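Local coordinates for protein aminoglycoside phosphotransferase (Mycobacterium smegmatis, PDB 6EF6) that phosphorylates (S)-1-amino-2-propanol, acting as the kinase of the aminoacetone utilization microcompartment, at residues 37-42 / 104-109; 66-71 / 126-131. All blocks are in the same frame, centred on the assembly; numbering follows the deposited sequence.

How the contacts relate
Following the chain from the N terminus, 37-42 is the loop that leaves helix 28-35 for strand 45-48. The hairpin strands 55-61 and 64-70 come next, the second carrying 66-71. Helix 78-94 then leads to the 104-109 turn, and strand 112-114 precedes strand 124-130, which holds 126-131. Contact 1 thus closes a loop of 61 residues and contact 2 one of 54, and the two cross, their segments alternating along the chain. Contact 2 joins neighbouring strands of the five-stranded antiparallel sheet; contact 1 joins two loops beside it. They touch where the Y38 ring packs edge-to-face with H128, their centres about 11 Å apart.

Contact 1. Residues 37-42 / 104-109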
loop_
_atom_site.group_PDB
_atom_site.type_symbol
_atom_site.label_atom_id
_atom_site.label_comp_id
_atom_site.label_asym_id
_atom_site.label_seq_id
_atom_site.Cartn_x
_atom_site.Cartn_y
_atom_site.Cartn_z
ATOM N N HIS A 37 -7.189 -26.957 -4.265
ATOM C CA HIS A 37 -5.958 -27.164 -3.501
ATOM C C HIS A 37 -6.131 -26.946 -2.006
ATOM O O HIS A 37 -5.173 -27.115 -1.254
ATOM C CB HIS A 37 -4.848 -26.272 -4.052
ATOM C CG HIS A 37 -4.434 -26.667 -5.425
ATOM N ND1 HIS A 37 -5.112 -26.246 -6.550
ATOM C CD2 HIS A 37 -3.463 -27.502 -5.860
ATOM C CE1 HIS A 37 -4.558 -26.788 -7.619
ATOM N NE2 HIS A 37 -3.562 -27.563 -7.229
ATOM N N TYR A 38 -7.325 -26.631 -1.555
ATOM C CA TYR A 38 -7.611 -26.342 -0.167
ATOM C C TYR A 38 -8.746 -27.236 0.307
ATOM O O TYR A 38 -9.497 -27.808 -0.489
ATOM C CB TYR A 38 -7.977 -24.860 -0.005
ATOM C CG TYR A 38 -6.836 -23.935 -0.400
ATOM C CD1 TYR A 38 -5.807 -23.624 0.507
ATOM C CD2 TYR A 38 -6.780 -23.351 -1.656
ATOM C CE1 TYR A 38 -4.773 -22.768 0.166
ATOM C CE2 TYR A 38 -5.747 -22.477 -2.000
ATOM C CZ TYR A 38 -4.753 -22.176 -1.075
ATOM O OH TYR A 38 -3.743 -21.313 -1.405
ATOM N N ASP A 39 -8.851 -27.358 1.629
ATOM C CA ASP A 39 -9.848 -28.227 2.221
ATOM C C ASP A 39 -11.251 -27.666 2.121
ATOM O O ASP A 39 -12.216 -28.427 2.241
ATOM C CB ASP A 39 -9.471 -28.560 3.657
ATOM C CG ASP A 39 -8.366 -29.588 3.725
ATOM O OD1 ASP A 39 -8.371 -30.514 2.881
ATOM O OD2 ASP A 39 -7.485 -29.466 4.595
ATOM N N VAL A 40 -11.391 -26.368 1.883
ATOM C CA VAL A 40 -12.712 -25.812 1.654
ATOM C C VAL A 40 -13.302 -26.406 0.377
ATOM O O VAL A 40 -12.597 -26.635 -0.615
ATOM C CB VAL A 40 -12.613 -24.280 1.592
ATOM C CG1 VAL A 40 -11.708 -23.865 0.450
ATOM C CG2 VAL A 40 -14.001 -23.682 1.465
ATOM N N SER A 41 -14.610 -26.655 0.402
ATOM C CA SER A 41 -15.286 -27.300 -0.721
ATOM C C SER A 41 -14.962 -26.600 -2.040
ATOM O O SER A 41 -14.872 -25.369 -2.115
ATOM C CB SER A 41 -16.794 -27.292 -0.483
ATOM O OG SER A 41 -17.492 -27.574 -1.672
ATOM N N ASP A 42 -14.784 -27.408 -3.089
ATOM C CA ASP A 42 -14.521 -26.884 -4.424
ATOM C C ASP A 42 -15.718 -26.112 -4.973
ATOM O O ASP A 42 -15.551 -25.285 -5.880
ATOM C CB ASP A 42 -14.203 -28.034 -5.389
ATOM C CG ASP A 42 -12.964 -28.834 -5.002
ATOM O OD1 ASP A 42 -12.204 -28.442 -4.089
ATOM O OD2 ASP A 42 -12.752 -29.885 -5.636
ATOM N N PRO A 104 -2.478 -22.782 4.686
ATOM C CA PRO A 104 -1.728 -23.603 3.734
ATOM C C PRO A 104 -2.634 -24.492 2.901
ATOM O O PRO A 104 -3.721 -24.898 3.326
ATOM C CB PRO A 104 -0.813 -24.451 4.627
ATOM C CG PRO A 104 -0.694 -23.665 5.895
ATOM C CD PRO A 104 -2.045 -23.034 6.071
ATOM N N ALA A 105 -2.155 -24.781 1.697
ATOM C CA ALA A 105 -2.840 -25.685 0.785
ATOM C C ALA A 105 -2.750 -27.111 1.313
ATOM O O ALA A 105 -2.112 -27.383 2.345
ATOM C CB ALA A 105 -2.225 -25.604 -0.606
ATOM N N ARG A 106 -3.359 -28.049 0.573
ATOM C CA ARG A 106 -3.459 -29.417 1.064
ATOM C C ARG A 106 -2.117 -30.130 1.107
ATOM O O ARG A 106 -2.014 -31.182 1.746
ATOM C CB ARG A 106 -4.411 -30.231 0.185
ATOM C CG ARG A 106 -5.837 -29.823 0.326
ATOM C CD ARG A 106 -6.663 -30.286 -0.888
ATOM N NE ARG A 106 -6.520 -31.717 -1.202
ATOM C CZ ARG A 106 -7.121 -32.694 -0.528
ATOM N NH1 ARG A 106 -7.850 -32.402 0.534
ATOM N NH2 ARG A 106 -6.963 -33.959 -0.878
ATOM N N ASP A 107 -1.106 -29.595 0.427
ATOM C CA ASP A 107 0.243 -30.135 0.453
ATOM C C ASP A 107 1.166 -29.301 1.323
ATOM O O ASP A 107 2.377 -29.553 1.349
ATOM C CB ASP A 107 0.828 -30.207 -0.960
ATOM C CG ASP A 107 0.945 -28.836 -1.625
ATOM O OD1 ASP A 107 0.471 -27.857 -1.054
ATOM O OD2 ASP A 107 1.506 -28.782 -2.749
ATOM N N GLY A 108 0.612 -28.347 2.044
ATOM C CA GLY A 108 1.368 -27.579 3.012
ATOM C C GLY A 108 1.970 -26.307 2.480
ATOM O O GLY A 108 2.568 -25.552 3.256
ATOM N N ARG A 109 1.853 -26.025 1.201
ATOM C CA ARG A 109 2.516 -24.847 0.678
ATOM C C ARG A 109 1.657 -23.611 0.869
ATOM O O ARG A 109 0.430 -23.680 0.978
ATOM C CB ARG A 109 2.904 -25.080 -0.771
ATOM C CG ARG A 109 3.969 -26.207 -0.818
ATOM C CD ARG A 109 4.345 -26.676 -2.206
ATOM N NE ARG A 109 4.332 -25.581 -3.172
ATOM C CZ ARG A 109 3.384 -25.381 -4.085
ATOM N NH1 ARG A 109 3.476 -24.346 -4.911
ATOM N NH2 ARG A 109 2.351 -26.210 -4.194
HETATM O O HOH W 1 -5.970 -26.385 2.863
#
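The ring of Y38 has the carbonyl oxygen of P104 at its edge, near the ring plane, with CD1 3.7 Å from P104 O, while A105 CA approaches it obliquely; CE1 also packs on the A105 methyl. At the other flat group, the R106 guanidinium, the D39 carboxylate arrives at the edge with its own plane almost perpendicular, 88° away. D39 OD1 and R106 NH1 form a salt bridge at 3.1 Å whose hydrogen bond is weak, being bent. R106 reaches it through a bend at chi3 (52°), its CB, CG and CD lying along H37 O, CG nearest at 3.2 Å. That same oxygen takes the firmer bond across the contact, from R106 N at 2.7 Å, and the A105 methyl also lies against it. A water joins the loops again, accepting from D39 N and donating to P104 O at 2.7 Å. The partner loop is shaped by a type I turn from A105 to G108. Overlapping its end, D107 OD1 accepts from R109 N, an Asx turn, and D107 OD2 turns its syn lone pair to R109 NH2 at 3.1 Å, in the plane of that guanidinium. The charged side chains lie toward solvent, whereas Y38 and A105 are buried; these two and H37 touch V112 of strand 112-114. Y38, in the loop just after helix 28-35, also reaches L68 of strand 64-70.

Contact 2. Residues 66-71 / 126-131; sequences SILRVH and VVHFEM. With BEZ (benzoic acid), chain B.
Strands 66-70 and 126-130 run antiparallel, 160° between their directions and 4.7 Å apart at closest approach, and I67-F129 and R69-V127 form the hydrogen-bonded pairs, all four bonds nearly straight. On the face with L68, V70, V126 and H128, the branch L68 CD1 presses on V126 CG1 at 3.4 Å, tighter than usual, and also lies against H128 CB. The H128 side chain, its CG anti to the backbone N (chi1 -165°), reaches across to S66 of the other strand, where NE2 meets S66 OG in the ring plane at 2.6 Å; H64 NE2 is a second partner of this hydroxyl. I30, A31 and A34 of helix 28-35 pack on L68, V70 and V126. The sheet belongs to the N-terminal lobe of the kinase-like fold of the phosphotransferase family, and R69, salt-bridged through NH2 to E84 of helix 78-94, probably matches the basic residue of the third strand that pairs with the helix glutamate in protein kinases. The opposite face carries I67, R69, V127 and F129, of which I67, R69 and F129 line the benzoic acid pocket. V127 CG1 lies over one face of F129 and the ligand over the other, both toward the rim, F129 CD2 being 3.6 Å from BEZ C6. The edge of the same ring meets R69, with CZ of F129 3.8 Å from R69 CZ and centred over the guanidinium face, the two planes 83° apart. R69 is extended up to a bend at chi3, which brings NH1 to BEZ O1, a 2.9 Å hydrogen bond at the edge of the guanidinium. I67 meets the far end of the benzoate ring with both branches: CG2 lies over BEZ C4 at 3.9 Å, and CD1 comes obliquely at the rim and also touches M131 SD.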
loop_
_atom_site.group_PDB
_atom_site.type_symbol
_atom_site.label_atom_id
_atom_site.label_comp_id
_atom_site.label_asym_id
_atom_site.label_seq_id
_atom_site.Cartn_x
_atom_site.Cartn_y
_atom_site.Cartn_z
ATOM N N SER A 66 -13.354 -17.625 4.586
ATOM C CA SER A 66 -11.930 -17.346 4.413
ATOM C C SER A 66 -11.754 -16.430 3.207
ATOM O O SER A 66 -12.726 -16.029 2.572
ATOM C CB SER A 66 -11.105 -18.641 4.331
ATOM O OG SER A 66 -11.546 -19.486 3.276
ATOM N N ILE A 67 -10.508 -16.041 2.945
ATOM C CA ILE A 67 -10.197 -15.050 1.922
ATOM C C ILE A 67 -9.176 -15.601 0.939
ATOM O O ILE A 67 -8.102 -16.078 1.336
ATOM C CB ILE A 67 -9.709 -13.732 2.548
ATOM C CG1 ILE A 67 -10.880 -13.104 3.318
ATOM C CG2 ILE A 67 -9.207 -12.812 1.465
ATOM C CD1 ILE A 67 -10.473 -11.981 4.224
ATOM N N LEU A 68 -9.485 -15.515 -0.349
ATOM C CA LEU A 68 -8.576 -15.997 -1.382
ATOM C C LEU A 68 -8.063 -14.817 -2.208
ATOM O O LEU A 68 -8.862 -14.069 -2.786
ATOM C CB LEU A 68 -9.303 -17.012 -2.270
ATOM C CG LEU A 68 -8.442 -17.819 -3.210
ATOM C CD1 LEU A 68 -7.570 -18.788 -2.458
ATOM C CD2 LEU A 68 -9.366 -18.593 -4.170
ATOM N N ARG A 69 -6.748 -14.636 -2.269
ATOM C CA ARG A 69 -6.125 -13.563 -3.038
ATOM C C ARG A 69 -5.499 -14.118 -4.321
ATOM O O ARG A 69 -4.557 -14.920 -4.256
ATOM C CB ARG A 69 -5.043 -12.889 -2.191
ATOM C CG ARG A 69 -4.291 -11.774 -2.893
ATOM C CD ARG A 69 -3.297 -11.125 -1.928
ATOM N NE ARG A 69 -2.125 -11.952 -1.735
ATOM C CZ ARG A 69 -1.100 -11.606 -0.954
ATOM N NH1 ARG A 69 -1.145 -10.488 -0.218
ATOM N NH2 ARG A 69 -0.035 -12.372 -0.939
ATOM N N VAL A 70 -5.990 -13.681 -5.478
ATOM C CA VAL A 70 -5.442 -14.090 -6.774
ATOM C C VAL A 70 -4.523 -12.973 -7.275
ATOM O O VAL A 70 -4.978 -11.872 -7.591
ATOM C CB VAL A 70 -6.553 -14.389 -7.789
ATOM C CG1 VAL A 70 -5.958 -14.752 -9.168
ATOM C CG2 VAL A 70 -7.446 -15.534 -7.313
ATOM N N HIS A 71 -3.222 -13.241 -7.371
ATOM C CA HIS A 71 -2.267 -12.196 -7.723
ATOM C C HIS A 71 -2.381 -11.832 -9.190
ATOM O O HIS A 71 -2.518 -12.696 -10.065
ATOM C CB HIS A 71 -0.850 -12.674 -7.427
ATOM C CG HIS A 71 -0.523 -12.687 -5.975
ATOM N ND1 HIS A 71 0.147 -11.652 -5.369
ATOM C CD2 HIS A 71 -0.786 -13.587 -5.002
ATOM C CE1 HIS A 71 0.268 -11.914 -4.077
ATOM N NE2 HIS A 71 -0.268 -13.094 -3.831
ATOM N N VAL A 126 -1.633 -17.651 -6.065
ATOM C CA VAL A 126 -2.779 -17.495 -5.185
ATOM C C VAL A 126 -2.313 -17.702 -3.748
ATOM O O VAL A 126 -1.491 -18.579 -3.480
ATOM C CB VAL A 126 -3.869 -18.517 -5.590
ATOM C CG1 VAL A 126 -5.056 -18.368 -4.720
ATOM C CG2 VAL A 126 -4.248 -18.318 -7.070
ATOM N N VAL A 127 -2.822 -16.892 -2.824
ATOM C CA VAL A 127 -2.619 -17.110 -1.391
ATOM C C VAL A 127 -3.981 -17.100 -0.700
ATOM O O VAL A 127 -4.846 -16.281 -1.022
ATOM C CB VAL A 127 -1.648 -16.077 -0.754
ATOM C CG1 VAL A 127 -1.442 -16.414 0.700
ATOM C CG2 VAL A 127 -0.348 -16.039 -1.492
ATOM N N HIS A 128 -4.186 -18.036 0.224
ATOM C CA HIS A 128 -5.422 -18.192 0.987
ATOM C C HIS A 128 -5.174 -17.710 2.408
ATOM O O HIS A 128 -4.154 -18.064 3.009
ATOM C CB HIS A 128 -5.822 -19.663 0.971
ATOM C CG HIS A 128 -7.228 -19.948 1.401
ATOM N ND1 HIS A 128 -7.729 -21.233 1.402
ATOM C CD2 HIS A 128 -8.249 -19.151 1.792
ATOM C CE1 HIS A 128 -8.987 -21.220 1.796
ATOM N NE2 HIS A 128 -9.336 -19.970 2.027
ATOM N N PHE A 129 -6.066 -16.876 2.934
ATOM C CA PHE A 129 -5.948 -16.342 4.285
ATOM C C PHE A 129 -7.181 -16.682 5.118
ATOM O O PHE A 129 -8.283 -16.849 4.578
ATOM C CB PHE A 129 -5.824 -14.802 4.242
ATOM C CG PHE A 129 -4.588 -14.295 3.524
ATOM C CD1 PHE A 129 -3.351 -14.289 4.160
ATOM C CD2 PHE A 129 -4.678 -13.793 2.223
ATOM C CE1 PHE A 129 -2.217 -13.792 3.504
ATOM C CE2 PHE A 129 -3.562 -13.317 1.552
ATOM C CZ PHE A 129 -2.324 -13.285 2.203
ATOM N N GLU A 130 -7.010 -16.704 6.447
ATOM C CA GLU A 130 -8.152 -16.858 7.334
ATOM C C GLU A 130 -9.029 -15.617 7.249
ATOM O O GLU A 130 -8.583 -14.532 6.844
ATOM C CB GLU A 130 -7.706 -17.097 8.778
ATOM C CG GLU A 130 -6.893 -18.378 8.953
ATOM C CD GLU A 130 -6.618 -18.743 10.401
ATOM O OE1 GLU A 130 -6.935 -17.944 11.306
ATOM O OE2 GLU A 130 -6.065 -19.841 10.629
ATOM N N MET A 131 -10.288 -15.783 7.643
ATOM C CA MET A 131 -11.223 -14.665 7.640
ATOM C C MET A 131 -10.678 -13.535 8.523
ATOM O O MET A 131 -9.977 -13.763 9.517
ATOM C CB MET A 131 -12.608 -15.126 8.118
ATOM C CG MET A 131 -13.678 -14.082 8.041
ATOM S SD MET A 131 -13.795 -13.351 6.414
ATOM C CE MET A 131 -15.141 -12.206 6.613
HETATM C C BEZ B . -4.629 -9.135 0.775
HETATM O O1 BEZ B . -3.438 -9.279 1.051
HETATM O O2 BEZ B . -4.955 -8.701 -0.367
HETATM C C1 BEZ B . -5.644 -9.479 1.812
HETATM C C2 BEZ B . -6.928 -8.972 1.729
HETATM C C3 BEZ B . -7.859 -9.308 2.705
HETATM C C4 BEZ B . -7.495 -10.133 3.761
HETATM C C5 BEZ B . -6.202 -10.642 3.836
HETATM C C6 BEZ B . -5.282 -10.302 2.867
#